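Local coordinates for cellulase CEL9M (Clostridium cellulolyticum, PDB 1IA6), which probably catalyses the endohydrolysis of beta-1,4-glucosidic linkages in cellulose, lichenin and cereal beta-D-glucans, as a family 9 glycoside hydrolase, at residues S77-K82 / Y166-N171; Q97-T102 / S174-K179; Q249-M254 / F284-T289. All blocks are in the same frame, centred on the assembly; numbering follows the deposited sequence.

Contact 1: S77-K82 / Y166-N171; sequences SLYEFK and YLNYKN
Tyr-79 and Asn-168 lie opposite each other with their CA atoms 6.4 Å apart, where the late turns of helix 64-80 and helix 152-169 meet in the (alpha/alpha)6 barrel of this family 9 glycoside hydrolase. Asn-168 is central, touching both Leu-78 and Tyr-79. Its OD1 turns to the backbone of helix 64-80, 3.5 Å from Tyr-79 CA, and also lies at the edge of the Tyr-79 ring, near the ring plane. The two side chains cross at about a right angle, with amide and ring planes 51° apart. CG of Asn-168 stands anti to its carbonyl carbon (chi1 -66°), which carries the amide across to the neighbouring helix, where ND2 donates to the carbonyl oxygen of Gly-75 one turn before Tyr-79. A side-chain amide thus grips a helix backbone directly. Leu-78 runs past Asn-168 in the opposite direction, and its CD2 branch covers a face of the amide, 3.9 Å from Asn-168 CG, on the side away from the Tyr-79 ring.

The apolar remainder falls to Leu-167, whose CD1 comes obliquely to Tyr-79 CE1 at 4.1 Å. Both residues also meet Trp-219 of helix 210-224, Tyr-79 edge-to-face with its indole, while Leu-78 reaches Leu-95 and Leu-98 of helix 91-107; the contact therefore sits where four helices converge. Past the end of helix 64-80, a water donates to Asn-168 O at 2.9 Å and accepts a weak bond of 3.4 Å from Lys-82 NZ.

Contact 2: Q97-T102 / S174-K179; sequences QLKYFT and SAYATK
Two helices of the alpha/alpha barrel, 91-107 and 174-193, are bridged here almost entirely by one aromatic side chain, Tyr-176, which reaches across to Lys-99 and Thr-102. The backbones stay well apart: even the nearest pair of CA atoms, those of Lys-99 and Tyr-176, are 9.9 Å from each other, and the length of the tyrosine spans the gap. With CG anti to the backbone N, its ring extends to helix 91-107 and brings the phenol oxygen to Thr-102, where OG1 and Tyr-176 OH are hydrogen-bonded at 2.7 Å. Thr-102 OG1 meets the ring at its edge, near the ring plane.

Lys-99 lies over a face of the same ring. Its CE stands 3.8 Å from the centroid of the Tyr-176 ring and only 10° off the normal, a CH-pi contact near the middle of the face. The chain is extended as far as CE and then bends (chi4 -59°), which leaves NZ off-centre, 4.1 Å from that centroid and 29° from the normal, in cation-pi range and nearest to CE1. NZ also forms a salt bridge with Asp-103, whose OD1 is also weakly hydrogen-bonded to Tyr-176 OH. Met-165 of helix 152-169 packs on both Lys-99 and Thr-102, and Leu-106 on Tyr-176.

The ring is thus fixed by its hydroxyl at one end and by a lysine over its face. Because Asp-103 is shared by the ammonium and the phenol, it probably offsets much of the lysine's charge beside the aromatic surface and helps to hold both groups in place.

Contact 3: Q249-M254 / F284-T289; sequences QDKWTM and FNYWKT
Lys-251 lays the aliphatic part of its side chain over one face of the Tyr-286 ring, joining the loop that precedes helix 260-271 to helix 274-289 in the alpha/alpha barrel. Its CB makes a CH-pi contact 3.9 Å from the centroid of the Tyr-286 ring, 22° off the normal; CG also lies over the face, 3.6 Å from Tyr-286 CE2, and CD carries on past the rim beside the hydroxyl. An extended chain beyond CG, which itself stands anti to the carbonyl carbon (chi1 -59°), lets the methylenes run obliquely across the ring.

Trp-287 supplies the polar link. Its NE1 donates to Trp-252 O at 3.0 Å with an N-H...O angle of 161°; the oxygen lies near the indole plane, whereas the nitrogen stands above the plane of the carbonyl. Asn-283 ND2 gives that oxygen a second bond. Farther along the indole, Thr-253 CB packs 3.7 Å from Trp-287 CZ2, while Thr-253 OG1 bonds to Glu-313 of helix 306-323. The loop itself is shaped by an Asx turn, in which Asp-250 OD1 accepts from Trp-252 N at 2.8 Å. The Trp-252 side chain is about 7 Å from that of the calcium ligand Asp-257. At the outer end a water hydrogen-bonds Tyr-286 OH at 2.8 Å and takes a weak bond from Lys-251 NZ.

How the contacts relate
From the N terminus, helix 64-80 opens contact 1 and helix 91-107 then opens contact 2. The chain passes through strands 115-119 and 143-145 of the small antiparallel sheet before helix 152-169 closes contact 1, and the next helix, 174-193, closes contact 2, so the two loops cross. Their centres are 11 Å apart and they touch: Tyr-169 packs on both Tyr-176 and Lys-99, which makes one continuous block of four helices. Contact 3 follows in series, closing a much shorter loop that includes helix 260-271. Its centre is about 34 Å from that of contact 2, on the opposite side of the chain's centre; helix 306-323 touches segments of both contacts 1 and 3.

Contact 1: S77-K82 / Y166-N171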
loop_
_atom_site.group_PDB
_atom_site.type_symbol
_atom_site.label_atom_id
_atom_site.label_comp_id
_atom_site.label_asym_id
_atom_site.label_seq_id
_atom_site.Cartn_x
_atom_site.Cartn_y
_atom_site.Cartn_z
ATOM N N SER A 77 6.599 1.846 7.135
ATOM C CA SER A 77 7.953 1.699 6.612
ATOM C C SER A 77 8.864 2.804 7.140
ATOM O O SER A 77 9.985 2.545 7.581
ATOM C CB SER A 77 7.935 1.744 5.079
ATOM O OG SER A 77 7.078 0.748 4.541
ATOM N N LEU A 78 8.373 4.037 7.093
ATOM C CA LEU A 78 9.142 5.192 7.551
ATOM C C LEU A 78 9.352 5.146 9.064
ATOM O O LEU A 78 10.424 5.484 9.566
ATOM C CB LEU A 78 8.422 6.488 7.171
ATOM C CG LEU A 78 9.129 7.806 7.512
ATOM C CD1 LEU A 78 10.470 7.875 6.795
ATOM C CD2 LEU A 78 8.245 8.970 7.100
ATOM N N TYR A 79 8.318 4.725 9.782
ATOM C CA TYR A 79 8.374 4.635 11.236
ATOM C C TYR A 79 9.382 3.598 11.727
ATOM O O TYR A 79 10.148 3.858 12.656
ATOM C CB TYR A 79 6.988 4.290 11.792
ATOM C CG TYR A 79 6.935 4.212 13.304
ATOM C CD1 TYR A 79 6.915 5.369 14.082
ATOM C CD2 TYR A 79 6.909 2.980 13.955
ATOM C CE1 TYR A 79 6.867 5.299 15.475
ATOM C CE2 TYR A 79 6.863 2.899 15.343
ATOM C CZ TYR A 79 6.840 4.060 16.095
ATOM O OH TYR A 79 6.778 3.981 17.467
ATOM N N GLU A 80 9.384 2.425 11.103
ATOM C CA GLU A 80 10.281 1.343 11.508
ATOM C C GLU A 80 11.703 1.425 10.959
ATOM O O GLU A 80 12.648 0.994 11.623
ATOM C CB GLU A 80 9.694 -0.012 11.096
ATOM C CG GLU A 80 8.321 -0.335 11.677
ATOM C CD GLU A 80 8.351 -0.663 13.163
ATOM O OE1 GLU A 80 9.446 -0.888 13.720
ATOM O OE2 GLU A 80 7.264 -0.711 13.775
ATOM N N PHE A 81 11.859 1.959 9.750
ATOM C CA PHE A 81 13.177 2.039 9.123
ATOM C C PHE A 81 13.578 3.455 8.719
ATOM O O PHE A 81 14.174 3.658 7.662
ATOM C CB PHE A 81 13.216 1.133 7.885
ATOM C CG PHE A 81 12.843 -0.298 8.165
ATOM C CD1 PHE A 81 13.623 -1.084 9.009
ATOM C CD2 PHE A 81 11.705 -0.860 7.588
ATOM C CE1 PHE A 81 13.275 -2.412 9.277
ATOM C CE2 PHE A 81 11.349 -2.186 7.849
ATOM C CZ PHE A 81 12.137 -2.961 8.697
ATOM N N LYS A 82 13.270 4.425 9.571
ATOM C CA LYS A 82 13.586 5.818 9.292
ATOM C C LYS A 82 15.033 6.055 8.864
ATOM O O LYS A 82 15.291 6.853 7.963
ATOM C CB LYS A 82 13.269 6.681 10.514
ATOM C CG LYS A 82 13.606 8.149 10.332
ATOM C CD LYS A 82 13.275 8.943 11.582
ATOM C CE LYS A 82 13.844 10.350 11.505
ATOM N NZ LYS A 82 13.383 11.051 10.280
ATOM N N TYR A 166 1.004 11.260 12.322
ATOM C CA TYR A 166 1.226 12.037 13.538
ATOM C C TYR A 166 2.602 11.664 14.091
ATOM O O TYR A 166 3.406 12.532 14.425
ATOM C CB TYR A 166 0.155 11.723 14.588
ATOM C CG TYR A 166 0.552 12.100 16.002
ATOM C CD1 TYR A 166 0.581 13.434 16.411
ATOM C CD2 TYR A 166 0.935 11.119 16.922
ATOM C CE1 TYR A 166 0.988 13.786 17.706
ATOM C CE2 TYR A 166 1.344 11.459 18.219
ATOM C CZ TYR A 166 1.368 12.795 18.599
ATOM O OH TYR A 166 1.787 13.145 19.865
ATOM N N LEU A 167 2.870 10.364 14.168
ATOM C CA LEU A 167 4.143 9.873 14.691
ATOM C C LEU A 167 5.339 10.271 13.830
ATOM O O LEU A 167 6.406 10.580 14.356
ATOM C CB LEU A 167 4.098 8.350 14.833
ATOM C CG LEU A 167 3.099 7.816 15.865
ATOM C CD1 LEU A 167 2.936 6.306 15.711
ATOM C CD2 LEU A 167 3.579 8.176 17.266
ATOM N N ASN A 168 5.158 10.272 12.513
ATOM C CA ASN A 168 6.242 10.613 11.595
ATOM C C ASN A 168 6.392 12.105 11.290
ATOM O O ASN A 168 7.430 12.528 10.787
ATOM C CB ASN A 168 6.065 9.884 10.250
ATOM C CG ASN A 168 6.199 8.375 10.364
ATOM O OD1 ASN A 168 7.052 7.872 11.088
ATOM N ND2 ASN A 168 5.365 7.644 9.622
ATOM N N TYR A 169 5.374 12.900 11.604
ATOM C CA TYR A 169 5.400 14.326 11.275
ATOM C C TYR A 169 5.399 15.305 12.452
ATOM O O TYR A 169 5.574 16.511 12.254
ATOM C CB TYR A 169 4.198 14.631 10.375
ATOM C CG TYR A 169 4.432 15.680 9.310
ATOM C CD1 TYR A 169 5.371 15.479 8.299
ATOM C CD2 TYR A 169 3.671 16.847 9.280
ATOM C CE1 TYR A 169 5.541 16.413 7.279
ATOM C CE2 TYR A 169 3.834 17.787 8.265
ATOM C CZ TYR A 169 4.768 17.561 7.268
ATOM O OH TYR A 169 4.915 18.475 6.251
ATOM N N LYS A 170 5.208 14.799 13.666
ATOM C CA LYS A 170 5.149 15.658 14.851
ATOM C C LYS A 170 6.356 16.569 15.060
ATOM O O LYS A 170 6.220 17.654 15.622
ATOM C CB LYS A 170 4.924 14.808 16.107
ATOM C CG LYS A 170 6.026 13.801 16.392
ATOM C CD LYS A 170 5.607 12.797 17.465
ATOM C CE LYS A 170 5.364 13.470 18.806
ATOM N NZ LYS A 170 5.017 12.485 19.871
ATOM N N ASN A 171 7.527 16.133 14.612
ATOM C CA ASN A 171 8.745 16.927 14.763
ATOM C C ASN A 171 8.904 17.983 13.670
ATOM O O ASN A 171 9.757 18.866 13.774
ATOM C CB ASN A 171 9.970 16.011 14.759
ATOM C CG ASN A 171 10.008 15.085 15.960
ATOM O OD1 ASN A 171 10.718 14.078 15.958
ATOM N ND2 ASN A 171 9.252 15.428 16.998
HETATM O O HOH W 1 9.958 11.275 10.082
#

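Contact 2: Q97-T102 / S174-K179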
loop_
_atom_site.group_PDB
_atom_site.type_symbol
_atom_site.label_atom_id
_atom_site.label_comp_id
_atom_site.label_asym_id
_atom_site.label_seq_id
_atom_site.Cartn_x
_atom_site.Cartn_y
_atom_site.Cartn_z
ATOM N N GLN A 97 4.967 12.222 -0.317
ATOM C CA GLN A 97 4.012 11.224 -0.805
ATOM C C GLN A 97 2.968 10.954 0.269
ATOM O O GLN A 97 1.774 10.854 -0.016
ATOM C CB GLN A 97 4.719 9.909 -1.162
ATOM C CG GLN A 97 5.940 10.058 -2.069
ATOM C CD GLN A 97 5.627 10.761 -3.374
ATOM O OE1 GLN A 97 5.102 11.873 -3.382
ATOM N NE2 GLN A 97 5.960 10.118 -4.488
ATOM N N LEU A 98 3.427 10.848 1.509
ATOM C CA LEU A 98 2.530 10.586 2.627
ATOM C C LEU A 98 1.563 11.739 2.881
ATOM O O LEU A 98 0.369 11.519 3.089
ATOM C CB LEU A 98 3.340 10.291 3.894
ATOM C CG LEU A 98 4.056 8.937 3.868
ATOM C CD1 LEU A 98 5.106 8.870 4.963
ATOM C CD2 LEU A 98 3.029 7.830 4.037
ATOM N N LYS A 99 2.063 12.967 2.852
ATOM C CA LYS A 99 1.186 14.103 3.097
ATOM C C LYS A 99 0.137 14.236 2.000
ATOM O O LYS A 99 -0.965 14.735 2.245
ATOM C CB LYS A 99 1.983 15.403 3.221
ATOM C CG LYS A 99 1.151 16.539 3.825
ATOM C CD LYS A 99 1.988 17.768 4.127
ATOM C CE LYS A 99 1.185 18.809 4.905
ATOM N NZ LYS A 99 -0.028 19.242 4.159
ATOM N N TYR A 100 0.463 13.784 0.791
ATOM C CA TYR A 100 -0.505 13.867 -0.294
ATOM C C TYR A 100 -1.674 12.938 0.044
ATOM O O TYR A 100 -2.823 13.217 -0.309
ATOM C CB TYR A 100 0.123 13.461 -1.627
ATOM C CG TYR A 100 -0.559 14.104 -2.818
ATOM C CD1 TYR A 100 -0.312 15.437 -3.147
ATOM C CD2 TYR A 100 -1.469 13.393 -3.595
ATOM C CE1 TYR A 100 -0.956 16.049 -4.224
ATOM C CE2 TYR A 100 -2.122 13.994 -4.678
ATOM C CZ TYR A 100 -1.861 15.321 -4.984
ATOM O OH TYR A 100 -2.512 15.927 -6.040
ATOM N N PHE A 101 -1.377 11.832 0.726
ATOM C CA PHE A 101 -2.417 10.887 1.146
ATOM C C PHE A 101 -3.239 11.503 2.278
ATOM O O PHE A 101 -4.463 11.576 2.209
ATOM C CB PHE A 101 -1.817 9.586 1.708
ATOM C CG PHE A 101 -1.549 8.518 0.683
ATOM C CD1 PHE A 101 -2.598 7.821 0.088
ATOM C CD2 PHE A 101 -0.243 8.164 0.363
ATOM C CE1 PHE A 101 -2.347 6.781 -0.806
ATOM C CE2 PHE A 101 0.020 7.128 -0.529
ATOM C CZ PHE A 101 -1.034 6.434 -1.113
ATOM N N THR A 102 -2.558 11.938 3.334
ATOM C CA THR A 102 -3.271 12.474 4.485
ATOM C C THR A 102 -4.078 13.739 4.223
ATOM O O THR A 102 -5.143 13.911 4.811
ATOM C CB THR A 102 -2.320 12.669 5.696
ATOM O OG1 THR A 102 -1.275 13.585 5.364
ATOM C CG2 THR A 102 -1.703 11.332 6.089
ATOM N N SER A 174 3.926 20.077 14.247
ATOM C CA SER A 174 3.125 19.488 15.319
ATOM C C SER A 174 1.637 19.793 15.204
ATOM O O SER A 174 0.803 18.987 15.619
ATOM C CB SER A 174 3.635 19.966 16.682
ATOM O OG SER A 174 3.535 21.373 16.791
ATOM N N ALA A 175 1.297 20.953 14.650
ATOM C CA ALA A 175 -0.106 21.324 14.493
ATOM C C ALA A 175 -0.779 20.401 13.478
ATOM O O ALA A 175 -1.867 19.877 13.727
ATOM C CB ALA A 175 -0.218 22.771 14.040
ATOM N N TYR A 176 -0.132 20.201 12.333
ATOM C CA TYR A 176 -0.686 19.326 11.307
ATOM C C TYR A 176 -0.737 17.899 11.837
ATOM O O TYR A 176 -1.715 17.181 11.624
ATOM C CB TYR A 176 0.168 19.358 10.036
ATOM C CG TYR A 176 -0.408 18.517 8.912
ATOM C CD1 TYR A 176 -1.457 18.992 8.121
ATOM C CD2 TYR A 176 0.071 17.231 8.664
ATOM C CE1 TYR A 176 -2.016 18.202 7.108
ATOM C CE2 TYR A 176 -0.480 16.435 7.658
ATOM C CZ TYR A 176 -1.519 16.923 6.885
ATOM O OH TYR A 176 -2.054 16.139 5.884
ATOM N N ALA A 177 0.320 17.489 12.530
ATOM C CA ALA A 177 0.386 16.143 13.084
ATOM C C ALA A 177 -0.778 15.880 14.034
ATOM O O ALA A 177 -1.405 14.826 13.982
ATOM C CB ALA A 177 1.714 15.938 13.806
ATOM N N THR A 178 -1.078 16.849 14.893
ATOM C CA THR A 178 -2.169 16.699 15.843
ATOM C C THR A 178 -3.511 16.659 15.124
ATOM O O THR A 178 -4.429 15.969 15.557
ATOM C CB THR A 178 -2.147 17.835 16.884
ATOM O OG1 THR A 178 -0.955 17.715 17.674
ATOM C CG2 THR A 178 -3.366 17.759 17.796
ATOM N N LYS A 179 -3.623 17.397 14.025
ATOM C CA LYS A 179 -4.851 17.390 13.242
ATOM C C LYS A 179 -5.061 15.965 12.730
ATOM O O LYS A 179 -6.181 15.460 12.699
ATOM C CB LYS A 179 -4.740 18.366 12.067
ATOM C CG LYS A 179 -5.974 18.408 11.188
ATOM C CD LYS A 179 -5.878 19.493 10.119
ATOM C CE LYS A 179 -6.123 20.884 10.689
ATOM N NZ LYS A 179 -5.100 21.288 11.685
#

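Contact 3: Q249-M254 / F284-T289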
loop_
_atom_site.group_PDB
_atom_site.type_symbol
_atom_site.label_atom_id
_atom_site.label_comp_id
_atom_site.label_asym_id
_atom_site.label_seq_id
_atom_site.Cartn_x
_atom_site.Cartn_y
_atom_site.Cartn_z
ATOM N N GLN A 249 -3.905 -18.422 12.732
ATOM C CA GLN A 249 -3.129 -19.371 11.944
ATOM C C GLN A 249 -3.343 -18.944 10.492
ATOM O O GLN A 249 -3.888 -19.689 9.675
ATOM C CB GLN A 249 -3.626 -20.803 12.169
ATOM C CG GLN A 249 -3.094 -21.437 13.451
ATOM C CD GLN A 249 -3.612 -22.845 13.668
ATOM O OE1 GLN A 249 -4.006 -23.526 12.720
ATOM N NE2 GLN A 249 -3.600 -23.296 14.917
ATOM N N ASP A 250 -2.906 -17.725 10.190
ATOM C CA ASP A 250 -3.057 -17.135 8.864
ATOM C C ASP A 250 -2.102 -17.743 7.844
ATOM O O ASP A 250 -0.886 -17.664 8.002
ATOM C CB ASP A 250 -2.815 -15.626 8.943
ATOM C CG ASP A 250 -3.474 -14.872 7.808
ATOM O OD1 ASP A 250 -3.519 -15.411 6.686
ATOM O OD2 ASP A 250 -3.941 -13.736 8.038
ATOM N N LYS A 251 -2.662 -18.332 6.793
ATOM C CA LYS A 251 -1.871 -18.955 5.737
ATOM C C LYS A 251 -1.686 -18.001 4.558
ATOM O O LYS A 251 -1.203 -18.397 3.495
ATOM C CB LYS A 251 -2.564 -20.229 5.242
ATOM C CG LYS A 251 -2.785 -21.284 6.313
ATOM C CD LYS A 251 -3.585 -22.455 5.753
ATOM C CE LYS A 251 -3.842 -23.510 6.814
ATOM N NZ LYS A 251 -4.707 -24.606 6.295
ATOM N N TRP A 252 -2.077 -16.748 4.751
ATOM C CA TRP A 252 -1.963 -15.742 3.703
ATOM C C TRP A 252 -0.813 -14.813 4.085
ATOM O O TRP A 252 0.222 -15.261 4.586
ATOM C CB TRP A 252 -3.280 -14.961 3.604
ATOM C CG TRP A 252 -3.546 -14.357 2.254
ATOM C CD1 TRP A 252 -3.688 -13.028 1.960
ATOM C CD2 TRP A 252 -3.721 -15.061 1.017
ATOM N NE1 TRP A 252 -3.939 -12.863 0.619
ATOM C CE2 TRP A 252 -3.963 -14.094 0.016
ATOM C CE3 TRP A 252 -3.694 -16.418 0.657
ATOM C CZ2 TRP A 252 -4.179 -14.439 -1.324
ATOM C CZ3 TRP A 252 -3.910 -16.759 -0.675
ATOM C CH2 TRP A 252 -4.148 -15.774 -1.648
ATOM N N THR A 253 -0.991 -13.520 3.844
ATOM C CA THR A 253 0.031 -12.547 4.194
ATOM C C THR A 253 -0.605 -11.168 4.296
ATOM O O THR A 253 -1.816 -11.012 4.120
ATOM C CB THR A 253 1.175 -12.512 3.146
ATOM O OG1 THR A 253 2.226 -11.657 3.615
ATOM C CG2 THR A 253 0.670 -11.993 1.808
ATOM N N MET A 254 0.213 -10.172 4.595
ATOM C CA MET A 254 -0.272 -8.808 4.705
ATOM C C MET A 254 -0.703 -8.275 3.340
ATOM O O MET A 254 0.055 -8.331 2.373
ATOM C CB MET A 254 0.830 -7.910 5.272
ATOM C CG MET A 254 0.524 -6.420 5.191
ATOM S SD MET A 254 1.851 -5.438 5.920
ATOM C CE MET A 254 3.007 -5.370 4.568
ATOM N N PHE A 284 5.074 -17.428 9.690
ATOM C CA PHE A 284 6.437 -17.442 9.179
ATOM C C PHE A 284 6.876 -18.846 8.785
ATOM O O PHE A 284 7.428 -19.045 7.704
ATOM C CB PHE A 284 7.408 -16.866 10.219
ATOM C CG PHE A 284 7.281 -15.378 10.419
ATOM C CD1 PHE A 284 6.451 -14.613 9.600
ATOM C CD2 PHE A 284 8.019 -14.737 11.409
ATOM C CE1 PHE A 284 6.362 -13.229 9.764
ATOM C CE2 PHE A 284 7.937 -13.352 11.580
ATOM C CZ PHE A 284 7.107 -12.599 10.755
ATOM N N ASN A 285 6.626 -19.819 9.655
ATOM C CA ASN A 285 7.011 -21.198 9.362
ATOM C C ASN A 285 6.223 -21.756 8.185
ATOM O O ASN A 285 6.714 -22.614 7.451
ATOM C CB ASN A 285 6.819 -22.089 10.594
ATOM C CG ASN A 285 7.856 -21.823 11.666
ATOM O OD1 ASN A 285 8.998 -21.479 11.361
ATOM N ND2 ASN A 285 7.472 -21.994 12.924
ATOM N N TYR A 286 5.004 -21.262 8.003
ATOM C CA TYR A 286 4.171 -21.708 6.897
ATOM C C TYR A 286 4.790 -21.230 5.584
ATOM O O TYR A 286 4.855 -21.976 4.608
ATOM C CB TYR A 286 2.751 -21.158 7.059
ATOM C CG TYR A 286 1.782 -21.642 6.008
ATOM C CD1 TYR A 286 1.665 -20.988 4.784
ATOM C CD2 TYR A 286 0.990 -22.770 6.232
ATOM C CE1 TYR A 286 0.784 -21.445 3.805
ATOM C CE2 TYR A 286 0.108 -23.236 5.263
ATOM C CZ TYR A 286 0.009 -22.568 4.053
ATOM O OH TYR A 286 -0.870 -23.023 3.099
ATOM N N TRP A 287 5.262 -19.988 5.569
ATOM C CA TRP A 287 5.887 -19.441 4.369
ATOM C C TRP A 287 7.234 -20.087 4.074
ATOM O O TRP A 287 7.633 -20.198 2.919
ATOM C CB TRP A 287 6.064 -17.923 4.490
ATOM C CG TRP A 287 4.892 -17.168 3.955
ATOM C CD1 TRP A 287 3.650 -17.068 4.518
ATOM C CD2 TRP A 287 4.824 -16.471 2.706
ATOM N NE1 TRP A 287 2.812 -16.356 3.694
ATOM C CE2 TRP A 287 3.507 -15.979 2.574
ATOM C CE3 TRP A 287 5.748 -16.219 1.682
ATOM C CZ2 TRP A 287 3.090 -15.245 1.457
ATOM C CZ3 TRP A 287 5.331 -15.490 0.570
ATOM C CH2 TRP A 287 4.012 -15.013 0.471
ATOM N N LYS A 288 7.932 -20.520 5.117
ATOM C CA LYS A 288 9.236 -21.149 4.933
ATOM C C LYS A 288 9.185 -22.470 4.176
ATOM O O LYS A 288 10.069 -22.759 3.366
ATOM C CB LYS A 288 9.902 -21.417 6.285
ATOM C CG LYS A 288 10.401 -20.201 7.031
ATOM C CD LYS A 288 10.997 -20.638 8.362
ATOM C CE LYS A 288 11.500 -19.462 9.168
ATOM N NZ LYS A 288 12.083 -19.921 10.458
ATOM N N THR A 289 8.153 -23.267 4.432
ATOM C CA THR A 289 8.068 -24.588 3.814
ATOM C C THR A 289 6.776 -25.000 3.111
ATOM O O THR A 289 6.790 -25.909 2.281
ATOM C CB THR A 289 8.370 -25.667 4.867
ATOM O OG1 THR A 289 7.408 -25.572 5.927
ATOM C CG2 THR A 289 9.759 -25.473 5.450
HETATM O O HOH W 2 -3.012 -24.848 3.327
#